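Local coordinates for Non-catalytic protein 1 (Piromyces equi, PDB 1WCU) that probably binds plant cell-wall polysaccharides such as mannan and cellulose, as a family 29 carbohydrate-binding module with no catalytic activity of its own, at residues A[21-26]-A[51-56]; A[43-48]-A[118-123]; A[66-71]-A[93-98]; A[70-75]-A[125-130]; A[76-81]-A[112-117]. All blocks are in the same frame, centred on the assembly; numbering follows the deposited sequence. Where two conformers were deposited one is given.

How the interactions relate
The fold is a beta sandwich, and interactions 1, 2 and 5 follow one sheet inward from one outermost strand: 20-22 pairs with 47-52, 47-52 with 116-121, and 116-121 with 74-79. Interactions 1 and 5 have centres about 10 Å apart and are joined by a salt bridge from Lys51 to Asp115. Interactions 3 and 4, centres about 7 Å apart, share Thr70 and Glu71 and lie where strands of the two sheets come together. Asp121 of interaction 2 reaches Thr72 of interaction 4. Along the chain, interaction 1 closes before 3, 4 and 5 open, whereas interaction 2 spans both 3 and 5. Trp23, Trp25 and Tyr45 sit along interactions 1 and 2, consistent with a sugar-binding platform.

Interaction 1. Residues A[21-26]-A[51-56]; sequences DNWGWD and KNLNSN
Lys51 lies along one face of the indole of Trp23, and it is the aliphatic part of the lysine that does the touching. Its CG sits over the centre of the six-membered ring, 3.7 Å from the centroid and only 7° off the ring normal, a clear CH-pi contact. The chain bends at chi2 (75°), which places CD over the CZ3-CH2 rim; CE follows and comes 3.7 Å from Trp23 CH2. The ammonium group NZ continues to a salt bridge with Asp115. Asp21 helps fix the rotation of the indole: Trp23 NE1 donates to Asp21 OD2 over 3.0 Å, with the oxygen in the ring plane but the donor above the carboxylate plane. Leu53 fills in beside them, CD1 3.8 Å from Asp21 CB and CD2 meeting Trp23 CZ2 obliquely at 4.2 Å. In the backbone, Asp21 and Lys51 form an antiparallel hydrogen-bonded pair, Lys51 N to Asp21 O being 2.8 Å. An alanine in place of Lys51 would probably lose the CH-pi contact on Trp23 and cost Asp115 its second cationic partner beside Arg116. The exposed indole is consistent with an aromatic platform for sugars in this carbohydrate-binding module. Strand 20-22 is outermost in its sheet and 47-52 lies next to it; Trp23 and Lys51 both reach across to Arg116 on the following strand, 116-121.

Interaction 2. Residues A[43-48]-A[118-123]; sequences DEYGAI and IVQDGP
The ring of Tyr45 and the amide of Gln120 are stacked with their planes 15° apart, the two side chains crossing at about a right angle. Gln120 NE2 hangs 3.3 Å above the ring plane of Tyr45, over its centre, and Gln120 CG makes a CH-pi contact on that face. At the ring edge, Tyr45 CD1 lies 3.3 Å from Asp121 O. The amide is fixed by a second tie to the same residue: Gln120 NE2 donates to Tyr45 O at 3.0 Å (162°), the acceptor in the amide plane but the donor above the carbonyl plane. Tyr45 is the centre of an inverse gamma turn. Beyond it the chains pair as antiparallel strands. Gly46 O accepts from Asp121 N at 3.1 Å, Ala47 and Gln120 form a non-hydrogen-bonded pair, and Ile48 and Val119 a hydrogen-bonded one. Ile48 CG1 and Val119 CB lie 3.9 Å apart, their side chains pointing the same way. The exposed, amide-backed tyrosine is consistent with a sugar-stacking surface. Trp25 packs on the face of Ala47 and Gln120, over which Tyr45 stacks, and Leu75 of strand 74-79 touches Tyr45; on the other face Ile48 and Val119 meet Met131 of strand 129-137, in the opposing sheet.

Interaction 3. Residues A[66-71]-A[93-98]; sequences LQVKTE and GSFRSS
Val68 turns its CG1 methyl to the Phe95 ring, 4.1 Å from Phe95 CD2, the two side chains crossing at about a right angle. Lys69 CG comes 3.7 Å from the backbone O of Ser98, whose hydroxyl bonds to Asp100 O. The lysine's NZ goes elsewhere, to a salt bridge with Asp33, and its charge also meets the ring of Tyr130. Thr70 forms an antiparallel hydrogen-bonded pair with Ser98: Ser98 N to Thr70 O is 2.9 Å, and the return bond from Thr70 N to Ser98 O is longer, 3.3 Å. This pair joins the two sheets of the beta sandwich at one end, since strand 62-70 belongs to the six-stranded sheet and strand 90-98 is outermost in the five-stranded one. OG1 of Thr70, anti to the backbone N (chi1 -172°), bonds to Pro128 O, while CG2 meets the edge of the Phe95 ring, near its plane, 4.1 Å from Phe95 CD2. That ring also packs on Ile129. Past the end of the strand, Ser97 OG bonds to Thr72 O and lies 3.1 Å from Glu71 O, at best a weak bond, in the conformer given.

Interaction 4. Residues A[70-75]-A[125-130]; sequences TETEGL and SNIPIY
The backbones of Thr70 and Ile129 come close, 4.9 Å between their CA atoms, and then spread, with CA of Thr72 6.3 Å from CA of Ile127. What ties them is Pro128 O. Thr70 OG1 donates to it at 2.9 Å, and a water 2.8 Å from Pro128 O passes a second link back, accepting from Glu71 N. Thr70 OG1 is itself an acceptor, taking Thr72 N at 3.1 Å (169°) in an ST turn, so the hydroxyl is used both as donor and as acceptor. Both segments carry the chain from one sheet of the beta sandwich to the other: residues 70-75 lead from strand 62-70 to strand 74-79, while residues 125-130 lead from strand 116-121 into strand 129-137. A second ST turn lies on the facing segment, where Ser125 OG accepts from Ile127 N. Thr72 has OG1 anti to its backbone N (chi1 -170°), where it bonds to Asp121 OD1, and Ser125 OG bonds to the other carboxylate oxygen, OD2. CG2 of Thr72 turns to Ile129 instead, 3.5 Å from Ile129 CG1, the side chains crossing at about a right angle. Nearer the surface, Glu71 CB rests 4.1 Å from Ile127 CG2.

Interaction 5. Residues A[76-81]-A[112-117]; sequences VKVQGV and YQFDRI
The carboxylate of Asp115, packed against Gly80, is gripped side-on by Arg116: NE meets OD1 of Asp115 at 2.8 Å in a nearly straight bond (174°), and NH2 meets OD2 on its syn lone pair at 3.1 Å. OD2 also takes a salt bridge from Lys51. Asp115 OD1 lies 3.3 Å from Gly80 CA, where a CB would clash, and the positive phi of Gly80 (61°) suits glycine too. Arg116 itself lies against Gln79, its CB 3.6 Å from Gln79 CG, with amide and guanidinium planes 33° apart; a water links Gln79 OE1, which also bonds to Ser49 OG, to Arg116 NH1. A leucine in place of Arg116 would probably leave Asp115 held by Lys51 without the two-nitrogen grip, and Glu86 without this salt bridge. On the opposite face, Val78 CG1 makes a CH-pi contact over the Phe114 ring, 3.7 Å from its centroid. Phe114 also meets the rings of Tyr58 and Tyr136, so this side belongs to the core of the sandwich. In the backbone, Gln79 N donates to Arg116 O at 3.2 Å, while Asp115 N and Arg116 N both reach Gln79 O weakly: a classic beta bulge in an antiparallel sheet.

Interaction 1. Residues A[21-26]-A[51-56]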
# COMPACT_ATOMS: atom_id res chain seq x y z
N ASP A 21 -8.48 -5.48 4.96
CA ASP A 21 -9.47 -4.44 5.28
C ASP A 21 -8.75 -3.09 5.30
O ASP A 21 -7.55 -3.02 5.48
CB ASP A 21 -10.09 -4.77 6.64
CG ASP A 21 -11.30 -3.94 6.97
OD1 ASP A 21 -11.91 -3.34 6.05
OD2 ASP A 21 -11.65 -3.90 8.19
N ASN A 22 -9.51 -2.02 5.11
CA ASN A 22 -8.98 -0.67 5.15
C ASN A 22 -9.25 -0.04 6.51
O ASN A 22 -10.42 0.16 6.89
CB ASN A 22 -9.62 0.20 4.07
CG ASN A 22 -9.24 1.65 4.17
OD1 ASN A 22 -8.09 1.99 4.51
ND2 ASN A 22 -10.20 2.55 3.88
N TRP A 23 -8.18 0.23 7.24
CA TRP A 23 -8.19 0.90 8.55
C TRP A 23 -7.57 2.33 8.46
O TRP A 23 -6.93 2.83 9.39
CB TRP A 23 -7.44 0.06 9.57
CG TRP A 23 -8.09 -1.24 9.96
CD1 TRP A 23 -9.18 -1.83 9.40
CD2 TRP A 23 -7.69 -2.07 11.05
NE1 TRP A 23 -9.46 -3.02 10.06
CE2 TRP A 23 -8.57 -3.17 11.09
CE3 TRP A 23 -6.65 -1.99 12.00
CZ2 TRP A 23 -8.43 -4.19 12.04
CZ3 TRP A 23 -6.53 -2.99 12.93
CH2 TRP A 23 -7.43 -4.06 12.95
N GLY A 24 -7.77 2.97 7.31
CA GLY A 24 -7.25 4.32 7.09
C GLY A 24 -8.03 5.41 7.78
O GLY A 24 -8.81 5.16 8.67
N TRP A 25 -7.80 6.65 7.38
CA TRP A 25 -8.35 7.79 8.08
C TRP A 25 -8.45 9.00 7.15
O TRP A 25 -7.71 9.14 6.18
CB TRP A 25 -7.48 8.15 9.29
CG TRP A 25 -6.03 8.41 8.96
CD1 TRP A 25 -5.48 9.59 8.58
CD2 TRP A 25 -4.97 7.45 8.94
NE1 TRP A 25 -4.14 9.44 8.33
CE2 TRP A 25 -3.80 8.13 8.55
CE3 TRP A 25 -4.89 6.08 9.23
CZ2 TRP A 25 -2.56 7.48 8.43
CZ3 TRP A 25 -3.67 5.45 9.12
CH2 TRP A 25 -2.53 6.14 8.72
N ASP A 26 -9.40 9.88 7.46
CA ASP A 26 -9.57 11.15 6.76
C ASP A 26 -9.65 10.96 5.23
O ASP A 26 -9.12 11.76 4.46
CB ASP A 26 -8.47 12.13 7.15
CG ASP A 26 -8.53 12.51 8.61
OD1 ASP A 26 -9.65 12.79 9.10
OD2 ASP A 26 -7.46 12.52 9.28
N LYS A 51 -4.87 -3.47 6.20
CA LYS A 51 -4.60 -4.40 7.31
C LYS A 51 -4.76 -5.84 6.85
O LYS A 51 -5.74 -6.20 6.21
CB LYS A 51 -5.59 -4.09 8.46
CG LYS A 51 -5.71 -5.16 9.55
CD LYS A 51 -4.51 -5.20 10.50
CE LYS A 51 -4.77 -6.25 11.59
NZ LYS A 51 -3.83 -6.26 12.74
N ASN A 52 -3.75 -6.65 7.18
CA ASN A 52 -3.78 -8.10 6.96
C ASN A 52 -4.50 -8.76 8.12
O ASN A 52 -4.02 -8.74 9.25
CB ASN A 52 -2.34 -8.61 6.85
CG ASN A 52 -2.25 -9.99 6.26
OD1 ASN A 52 -3.19 -10.78 6.33
ND2 ASN A 52 -1.12 -10.28 5.65
N LEU A 53 -5.66 -9.36 7.82
CA LEU A 53 -6.43 -10.14 8.79
C LEU A 53 -6.19 -11.64 8.68
O LEU A 53 -6.74 -12.40 9.47
CB LEU A 53 -7.92 -9.84 8.62
CG LEU A 53 -8.30 -8.37 8.85
CD1 LEU A 53 -9.74 -8.14 8.36
CD2 LEU A 53 -8.14 -7.97 10.29
N ASN A 54 -5.39 -12.05 7.70
CA ASN A 54 -5.09 -13.47 7.51
C ASN A 54 -4.03 -13.94 8.51
O ASN A 54 -4.13 -15.04 9.09
CB ASN A 54 -4.64 -13.74 6.08
CG ASN A 54 -5.71 -13.42 5.05
OD1 ASN A 54 -5.50 -12.60 4.14
ND2 ASN A 54 -6.87 -14.04 5.19
N SER A 55 -3.02 -13.10 8.73
CA SER A 55 -1.95 -13.38 9.71
C SER A 55 -1.79 -12.14 10.57
O SER A 55 -2.25 -11.07 10.20
CB SER A 55 -0.61 -13.67 9.01
OG SER A 55 0.32 -13.92 10.06
N ASN A 56 -1.09 -12.28 11.70
CA ASN A 56 -0.84 -11.18 12.58
C ASN A 56 0.04 -10.12 11.91
O ASN A 56 -0.04 -8.96 12.27
CB ASN A 56 -0.23 -11.65 13.91
CG ASN A 56 -1.16 -12.54 14.67
OD1 ASN A 56 -0.91 -13.75 14.83
ND2 ASN A 56 -2.28 -11.97 15.10

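Interaction 2. Residues A[43-48]-A[118-123]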
# COMPACT_ATOMS: atom_id res chain seq x y z
N ASP A 43 -8.91 18.92 2.06
CA ASP A 43 -7.86 19.55 2.86
C ASP A 43 -7.19 18.65 3.90
O ASP A 43 -6.45 19.13 4.75
CB ASP A 43 -8.34 20.86 3.50
CG ASP A 43 -8.90 21.83 2.47
OD1 ASP A 43 -8.17 22.18 1.53
OD2 ASP A 43 -10.07 22.21 2.61
N GLU A 44 -7.40 17.33 3.80
CA GLU A 44 -6.81 16.40 4.76
C GLU A 44 -5.69 15.54 4.20
O GLU A 44 -5.67 15.18 3.02
CB GLU A 44 -7.87 15.44 5.31
CG GLU A 44 -9.11 16.07 5.96
CD GLU A 44 -8.87 16.67 7.34
OE1 GLU A 44 -7.85 16.36 7.96
OE2 GLU A 44 -9.73 17.47 7.77
N TYR A 45 -4.74 15.20 5.08
CA TYR A 45 -3.63 14.28 4.82
C TYR A 45 -4.20 12.89 5.02
O TYR A 45 -3.91 12.21 6.00
CB TYR A 45 -2.52 14.59 5.81
CG TYR A 45 -1.20 13.88 5.68
CD1 TYR A 45 -0.66 13.52 4.47
CD2 TYR A 45 -0.43 13.65 6.82
CE1 TYR A 45 0.59 12.92 4.37
CE2 TYR A 45 0.82 13.06 6.74
CZ TYR A 45 1.33 12.70 5.52
OH TYR A 45 2.58 12.12 5.42
N GLY A 46 -5.04 12.47 4.08
CA GLY A 46 -5.82 11.25 4.23
C GLY A 46 -5.10 10.04 3.70
O GLY A 46 -4.26 10.15 2.82
N ALA A 47 -5.49 8.88 4.21
CA ALA A 47 -4.80 7.62 3.94
C ALA A 47 -5.75 6.45 3.82
O ALA A 47 -6.79 6.40 4.48
CB ALA A 47 -3.85 7.29 5.04
N ILE A 48 -5.34 5.46 3.02
CA ILE A 48 -5.79 4.08 3.26
C ILE A 48 -4.72 3.37 4.08
O ILE A 48 -3.54 3.75 4.05
CB ILE A 48 -6.10 3.30 1.97
CG1 ILE A 48 -4.89 3.27 1.04
CG2 ILE A 48 -7.35 3.83 1.33
CD1 ILE A 48 -5.04 2.27 -0.08
N ILE A 118 0.22 1.58 4.31
CA ILE A 118 -0.39 2.91 4.21
C ILE A 118 -0.05 3.57 2.88
O ILE A 118 1.09 3.54 2.45
CB ILE A 118 0.15 3.82 5.33
CG1 ILE A 118 -0.37 3.38 6.71
CG2 ILE A 118 -0.21 5.29 5.09
CD1 ILE A 118 0.47 3.93 7.86
N VAL A 119 -1.06 4.15 2.23
CA VAL A 119 -0.85 5.04 1.07
C VAL A 119 -1.52 6.34 1.46
O VAL A 119 -2.67 6.32 1.90
CB VAL A 119 -1.43 4.49 -0.24
CG1 VAL A 119 -1.13 5.41 -1.42
CG2 VAL A 119 -0.86 3.10 -0.52
N GLN A 120 -0.82 7.47 1.31
CA GLN A 120 -1.27 8.74 1.87
C GLN A 120 -1.03 9.90 0.90
O GLN A 120 0.02 9.95 0.24
CB GLN A 120 -0.55 8.96 3.22
CG GLN A 120 -1.16 9.97 4.12
CD GLN A 120 -0.78 9.79 5.60
OE1 GLN A 120 0.15 9.05 5.99
NE2 GLN A 120 -1.51 10.49 6.43
N ASP A 121 -2.00 10.80 0.81
CA ASP A 121 -1.94 11.98 -0.08
C ASP A 121 -1.20 13.15 0.56
O ASP A 121 -1.77 13.87 1.35
CB ASP A 121 -3.36 12.42 -0.44
CG ASP A 121 -3.40 13.54 -1.45
OD1 ASP A 121 -2.35 13.85 -2.07
OD2 ASP A 121 -4.51 14.02 -1.72
N GLY A 122 0.06 13.35 0.17
CA GLY A 122 0.91 14.34 0.83
C GLY A 122 0.41 15.77 0.72
O GLY A 122 0.36 16.48 1.73
N PRO A 123 0.09 16.21 -0.50
CA PRO A 123 -0.47 17.55 -0.67
C PRO A 123 -1.87 17.83 -0.14
O PRO A 123 -2.33 18.97 -0.28
CB PRO A 123 -0.48 17.75 -2.19
CG PRO A 123 0.48 16.77 -2.71
CD PRO A 123 0.38 15.59 -1.80

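Interaction 3. Residues A[66-71]-A[93-98]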
# COMPACT_ATOMS: atom_id res chain seq x y z
N LEU A 66 3.29 -2.01 -5.86
CA LEU A 66 1.97 -1.63 -6.39
C LEU A 66 2.13 -0.77 -7.63
O LEU A 66 3.24 -0.26 -7.91
CB LEU A 66 1.12 -0.91 -5.34
CG LEU A 66 1.41 0.57 -5.07
CD1 LEU A 66 0.29 1.18 -4.22
CD2 LEU A 66 2.73 0.74 -4.38
N GLN A 67 1.03 -0.62 -8.35
CA GLN A 67 0.94 0.33 -9.46
C GLN A 67 0.01 1.48 -9.06
O GLN A 67 -1.04 1.27 -8.44
CB GLN A 67 0.43 -0.35 -10.73
CG GLN A 67 1.33 -1.48 -11.20
CD GLN A 67 0.90 -2.13 -12.49
OE1 GLN A 67 1.44 -3.19 -12.87
NE2 GLN A 67 -0.08 -1.55 -13.16
N VAL A 68 0.42 2.70 -9.43
CA VAL A 68 -0.35 3.91 -9.11
C VAL A 68 -0.52 4.76 -10.37
O VAL A 68 0.41 4.88 -11.17
CB VAL A 68 0.36 4.77 -8.06
CG1 VAL A 68 -0.53 5.94 -7.64
CG2 VAL A 68 0.71 3.92 -6.85
N LYS A 69 -1.72 5.34 -10.53
CA LYS A 69 -2.03 6.35 -11.55
C LYS A 69 -2.70 7.48 -10.81
O LYS A 69 -3.68 7.26 -10.10
CB LYS A 69 -2.97 5.77 -12.61
CG LYS A 69 -3.46 6.80 -13.61
CD LYS A 69 -4.37 6.18 -14.66
CE LYS A 69 -5.71 5.83 -14.14
NZ LYS A 69 -6.59 5.32 -15.25
N THR A 70 -2.19 8.70 -10.95
CA THR A 70 -2.74 9.84 -10.21
C THR A 70 -2.17 11.16 -10.68
O THR A 70 -1.05 11.21 -11.21
CB THR A 70 -2.47 9.69 -8.68
OG1 THR A 70 -3.17 10.71 -7.95
CG2 THR A 70 -1.00 9.77 -8.36
N GLU A 71 -2.92 12.24 -10.44
CA GLU A 71 -2.44 13.60 -10.65
C GLU A 71 -1.85 14.25 -9.39
O GLU A 71 -1.34 15.37 -9.44
CB GLU A 71 -3.57 14.47 -11.20
CG GLU A 71 -4.01 14.12 -12.61
CD GLU A 71 -5.03 15.10 -13.13
OE1 GLU A 71 -4.63 16.21 -13.54
OE2 GLU A 71 -6.24 14.79 -13.07
N GLY A 93 8.56 4.79 1.10
CA GLY A 93 8.75 5.32 -0.25
C GLY A 93 7.77 6.40 -0.59
O GLY A 93 6.98 6.80 0.26
N SER A 94 7.87 6.92 -1.82
CA SER A 94 6.97 7.96 -2.30
C SER A 94 6.43 7.58 -3.66
O SER A 94 7.08 6.81 -4.38
CB SER A 94 7.68 9.30 -2.40
OG SER A 94 8.73 9.23 -3.32
N PHE A 95 5.26 8.10 -4.00
CA PHE A 95 4.74 7.98 -5.37
C PHE A 95 4.57 9.39 -5.90
O PHE A 95 4.48 10.35 -5.12
CB PHE A 95 3.43 7.17 -5.46
CG PHE A 95 2.29 7.76 -4.69
CD1 PHE A 95 2.13 7.46 -3.34
CD2 PHE A 95 1.40 8.63 -5.28
CE1 PHE A 95 1.11 8.00 -2.62
CE2 PHE A 95 0.37 9.18 -4.55
CZ PHE A 95 0.22 8.86 -3.22
N ARG A 96 4.49 9.49 -7.22
CA ARG A 96 4.41 10.80 -7.90
C ARG A 96 3.32 10.77 -8.97
O ARG A 96 2.67 9.75 -9.17
CB ARG A 96 5.78 11.22 -8.44
CG ARG A 96 6.54 10.16 -9.20
CD ARG A 96 5.95 9.86 -10.56
NE ARG A 96 6.81 8.92 -11.31
CZ ARG A 96 6.65 8.65 -12.60
NH1 ARG A 96 5.70 9.26 -13.31
NH2 ARG A 96 7.47 7.79 -13.22
N SER A 97 3.11 11.87 -9.67
CA SER A 97 2.03 11.93 -10.66
C SER A 97 2.41 11.10 -11.88
O SER A 97 3.57 11.10 -12.33
CB SER A 97 1.67 13.38 -11.06
OG SER A 97 1.48 14.11 -9.86
N SER A 98 1.42 10.40 -12.42
CA SER A 98 1.59 9.68 -13.67
C SER A 98 0.30 9.57 -14.42
O SER A 98 -0.75 9.37 -13.83
CB SER A 98 2.18 8.30 -13.45
OG SER A 98 1.33 7.44 -12.71

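Interaction 4. Residues A[70-75]-A[125-130]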
# COMPACT_ATOMS: atom_id res chain seq x y z
N THR A 70 -2.19 8.70 -10.95
CA THR A 70 -2.74 9.84 -10.21
C THR A 70 -2.17 11.16 -10.68
O THR A 70 -1.05 11.21 -11.21
CB THR A 70 -2.47 9.69 -8.68
OG1 THR A 70 -3.17 10.71 -7.95
CG2 THR A 70 -1.00 9.77 -8.36
N GLU A 71 -2.92 12.24 -10.44
CA GLU A 71 -2.44 13.60 -10.65
C GLU A 71 -1.85 14.25 -9.39
O GLU A 71 -1.34 15.37 -9.44
CB GLU A 71 -3.57 14.47 -11.20
CG GLU A 71 -4.01 14.12 -12.61
CD GLU A 71 -5.03 15.10 -13.13
OE1 GLU A 71 -4.63 16.21 -13.54
OE2 GLU A 71 -6.24 14.79 -13.07
N THR A 72 -1.92 13.57 -8.25
CA THR A 72 -1.28 14.06 -7.04
C THR A 72 -0.01 13.22 -6.75
O THR A 72 0.59 12.66 -7.66
CB THR A 72 -2.29 14.15 -5.86
OG1 THR A 72 -1.70 14.86 -4.76
CG2 THR A 72 -2.80 12.78 -5.39
N GLU A 73 0.42 13.19 -5.50
CA GLU A 73 1.65 12.52 -5.09
C GLU A 73 1.54 12.22 -3.61
O GLU A 73 0.64 12.72 -2.93
CB GLU A 73 2.87 13.40 -5.38
CG GLU A 73 2.86 14.75 -4.67
CD GLU A 73 4.02 15.63 -5.08
OE1 GLU A 73 4.29 15.75 -6.30
OE2 GLU A 73 4.67 16.22 -4.19
N GLY A 74 2.48 11.45 -3.09
CA GLY A 74 2.42 11.14 -1.68
C GLY A 74 3.37 10.09 -1.19
O GLY A 74 4.41 9.86 -1.79
N LEU A 75 3.02 9.47 -0.06
CA LEU A 75 3.89 8.57 0.68
C LEU A 75 3.28 7.19 0.83
O LEU A 75 2.06 7.03 0.90
CB LEU A 75 4.16 9.15 2.06
CG LEU A 75 4.98 10.45 2.08
CD1 LEU A 75 5.12 11.06 3.44
CD2 LEU A 75 6.36 10.23 1.51
N SER A 125 -4.86 16.96 -1.31
CA SER A 125 -5.35 17.48 -2.58
C SER A 125 -6.80 17.14 -2.93
O SER A 125 -7.35 17.73 -3.86
CB SER A 125 -4.48 16.95 -3.72
OG SER A 125 -4.68 15.56 -3.90
N ASN A 126 -7.36 16.14 -2.26
CA ASN A 126 -8.70 15.64 -2.60
C ASN A 126 -8.78 15.10 -4.03
O ASN A 126 -9.88 14.98 -4.57
CB ASN A 126 -9.77 16.74 -2.36
CG ASN A 126 -11.20 16.23 -2.36
OD1 ASN A 126 -11.56 15.25 -1.68
ND2 ASN A 126 -12.05 16.91 -3.11
N ILE A 127 -7.63 14.70 -4.58
CA ILE A 127 -7.53 14.15 -5.95
C ILE A 127 -7.43 12.62 -5.86
O ILE A 127 -6.67 12.11 -5.06
CB ILE A 127 -6.26 14.67 -6.66
CG1 ILE A 127 -6.43 16.18 -6.97
CG2 ILE A 127 -5.95 13.90 -7.95
CD1 ILE A 127 -5.20 16.82 -7.51
N PRO A 128 -8.18 11.89 -6.69
CA PRO A 128 -8.13 10.43 -6.59
C PRO A 128 -6.76 9.85 -6.94
O PRO A 128 -6.06 10.32 -7.85
CB PRO A 128 -9.21 9.96 -7.56
CG PRO A 128 -9.35 11.08 -8.54
CD PRO A 128 -9.14 12.34 -7.72
N ILE A 129 -6.38 8.82 -6.17
CA ILE A 129 -5.16 8.05 -6.35
C ILE A 129 -5.61 6.64 -6.70
O ILE A 129 -6.19 5.95 -5.86
CB ILE A 129 -4.30 8.08 -5.06
CG1 ILE A 129 -3.89 9.52 -4.73
CG2 ILE A 129 -3.08 7.18 -5.22
CD1 ILE A 129 -3.51 9.72 -3.30
N TYR A 130 -5.39 6.24 -7.96
CA TYR A 130 -5.83 4.95 -8.47
C TYR A 130 -4.72 3.91 -8.35
O TYR A 130 -3.57 4.17 -8.71
CB TYR A 130 -6.23 5.06 -9.96
CG TYR A 130 -7.32 6.07 -10.24
CD1 TYR A 130 -7.01 7.39 -10.51
CD2 TYR A 130 -8.66 5.70 -10.25
CE1 TYR A 130 -8.00 8.33 -10.77
CE2 TYR A 130 -9.67 6.63 -10.49
CZ TYR A 130 -9.33 7.94 -10.77
OH TYR A 130 -10.33 8.88 -11.01
O HOH W 1 -5.81 11.54 -10.34

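Interaction 5. Residues A[76-81]-A[112-117]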
# COMPACT_ATOMS: atom_id res chain seq x y z
N VAL A 76 4.15 6.19 0.85
CA VAL A 76 3.82 4.82 1.24
C VAL A 76 4.57 4.52 2.55
O VAL A 76 5.75 4.83 2.71
CB VAL A 76 4.17 3.82 0.13
CG1 VAL A 76 3.79 2.40 0.52
CG2 VAL A 76 3.45 4.21 -1.16
N LYS A 77 3.84 3.96 3.51
CA LYS A 77 4.36 3.72 4.84
C LYS A 77 3.90 2.35 5.33
O LYS A 77 3.02 1.73 4.74
CB LYS A 77 3.85 4.77 5.82
CG LYS A 77 4.03 6.23 5.40
CD LYS A 77 3.42 7.15 6.42
CE LYS A 77 3.56 8.63 6.10
NZ LYS A 77 3.40 9.37 7.36
N VAL A 78 4.47 1.91 6.44
CA VAL A 78 3.95 0.78 7.21
C VAL A 78 3.61 1.23 8.63
O VAL A 78 4.18 2.19 9.14
CB VAL A 78 4.93 -0.44 7.24
CG1 VAL A 78 5.18 -0.95 5.83
CG2 VAL A 78 6.23 -0.11 7.93
N GLN A 79 2.63 0.56 9.24
CA GLN A 79 2.33 0.75 10.65
C GLN A 79 1.95 -0.61 11.26
O GLN A 79 2.10 -1.66 10.63
CB GLN A 79 1.25 1.83 10.88
CG GLN A 79 -0.13 1.39 10.42
CD GLN A 79 -1.26 2.36 10.72
OE1 GLN A 79 -2.17 2.50 9.90
NE2 GLN A 79 -1.26 2.96 11.91
N GLY A 80 1.52 -0.62 12.52
CA GLY A 80 1.32 -1.87 13.24
C GLY A 80 2.62 -2.64 13.36
O GLY A 80 2.65 -3.87 13.24
N VAL A 81 3.70 -1.91 13.61
CA VAL A 81 5.04 -2.49 13.67
C VAL A 81 5.30 -3.06 15.07
O VAL A 81 5.08 -2.41 16.08
CB VAL A 81 6.12 -1.45 13.29
CG1 VAL A 81 7.52 -2.05 13.33
CG2 VAL A 81 5.85 -0.92 11.89
N TYR A 112 11.40 -3.92 10.71
CA TYR A 112 9.95 -3.69 10.80
C TYR A 112 9.14 -4.92 10.44
O TYR A 112 9.14 -5.36 9.29
CB TYR A 112 9.52 -2.56 9.87
CG TYR A 112 10.19 -1.22 10.12
CD1 TYR A 112 10.62 -0.87 11.40
CD2 TYR A 112 10.38 -0.32 9.09
CE1 TYR A 112 11.23 0.36 11.64
CE2 TYR A 112 11.00 0.93 9.33
CZ TYR A 112 11.42 1.23 10.61
OH TYR A 112 12.03 2.45 10.90
N GLN A 113 8.46 -5.47 11.44
CA GLN A 113 7.49 -6.53 11.25
C GLN A 113 6.11 -5.90 11.43
O GLN A 113 5.79 -5.42 12.51
CB GLN A 113 7.76 -7.65 12.26
CG GLN A 113 6.86 -8.84 12.08
CD GLN A 113 7.26 -10.00 12.95
OE1 GLN A 113 7.87 -9.81 14.01
NE2 GLN A 113 6.89 -11.20 12.53
N PHE A 114 5.32 -5.87 10.37
CA PHE A 114 4.21 -4.91 10.27
C PHE A 114 2.92 -5.54 9.76
O PHE A 114 2.97 -6.58 9.08
CB PHE A 114 4.62 -3.74 9.34
CG PHE A 114 4.74 -4.14 7.90
CD1 PHE A 114 5.87 -4.79 7.43
CD2 PHE A 114 3.68 -3.93 7.01
CE1 PHE A 114 5.98 -5.19 6.11
CE2 PHE A 114 3.77 -4.33 5.69
CZ PHE A 114 4.92 -4.98 5.24
N ASP A 115 1.78 -4.92 10.08
CA ASP A 115 0.47 -5.49 9.74
C ASP A 115 -0.37 -4.61 8.80
O ASP A 115 -1.47 -5.01 8.45
CB ASP A 115 -0.35 -5.81 10.99
CG ASP A 115 -0.87 -4.58 11.68
OD1 ASP A 115 -0.61 -3.49 11.18
OD2 ASP A 115 -1.55 -4.73 12.73
N ARG A 116 0.15 -3.45 8.39
CA ARG A 116 -0.62 -2.47 7.61
C ARG A 116 0.27 -1.73 6.62
O ARG A 116 1.36 -1.25 6.99
CB ARG A 116 -1.29 -1.45 8.53
CG ARG A 116 -2.71 -1.76 8.93
CD ARG A 116 -3.15 -0.96 10.14
NE ARG A 116 -2.63 -1.56 11.35
CZ ARG A 116 -2.97 -1.24 12.58
NH1 ARG A 116 -3.72 -0.18 12.83
NH2 ARG A 116 -2.49 -1.95 13.57
N ILE A 117 -0.24 -1.62 5.39
CA ILE A 117 0.37 -0.85 4.31
C ILE A 117 -0.44 0.45 4.13
O ILE A 117 -1.62 0.41 3.77
CB ILE A 117 0.37 -1.64 2.98
CG1 ILE A 117 1.20 -2.91 3.13
CG2 ILE A 117 0.92 -0.76 1.85
CD1 ILE A 117 1.09 -3.90 1.97
O HOH W 2 -4.69 2.12 11.08
O HOH W 3 0.61 -5.21 14.66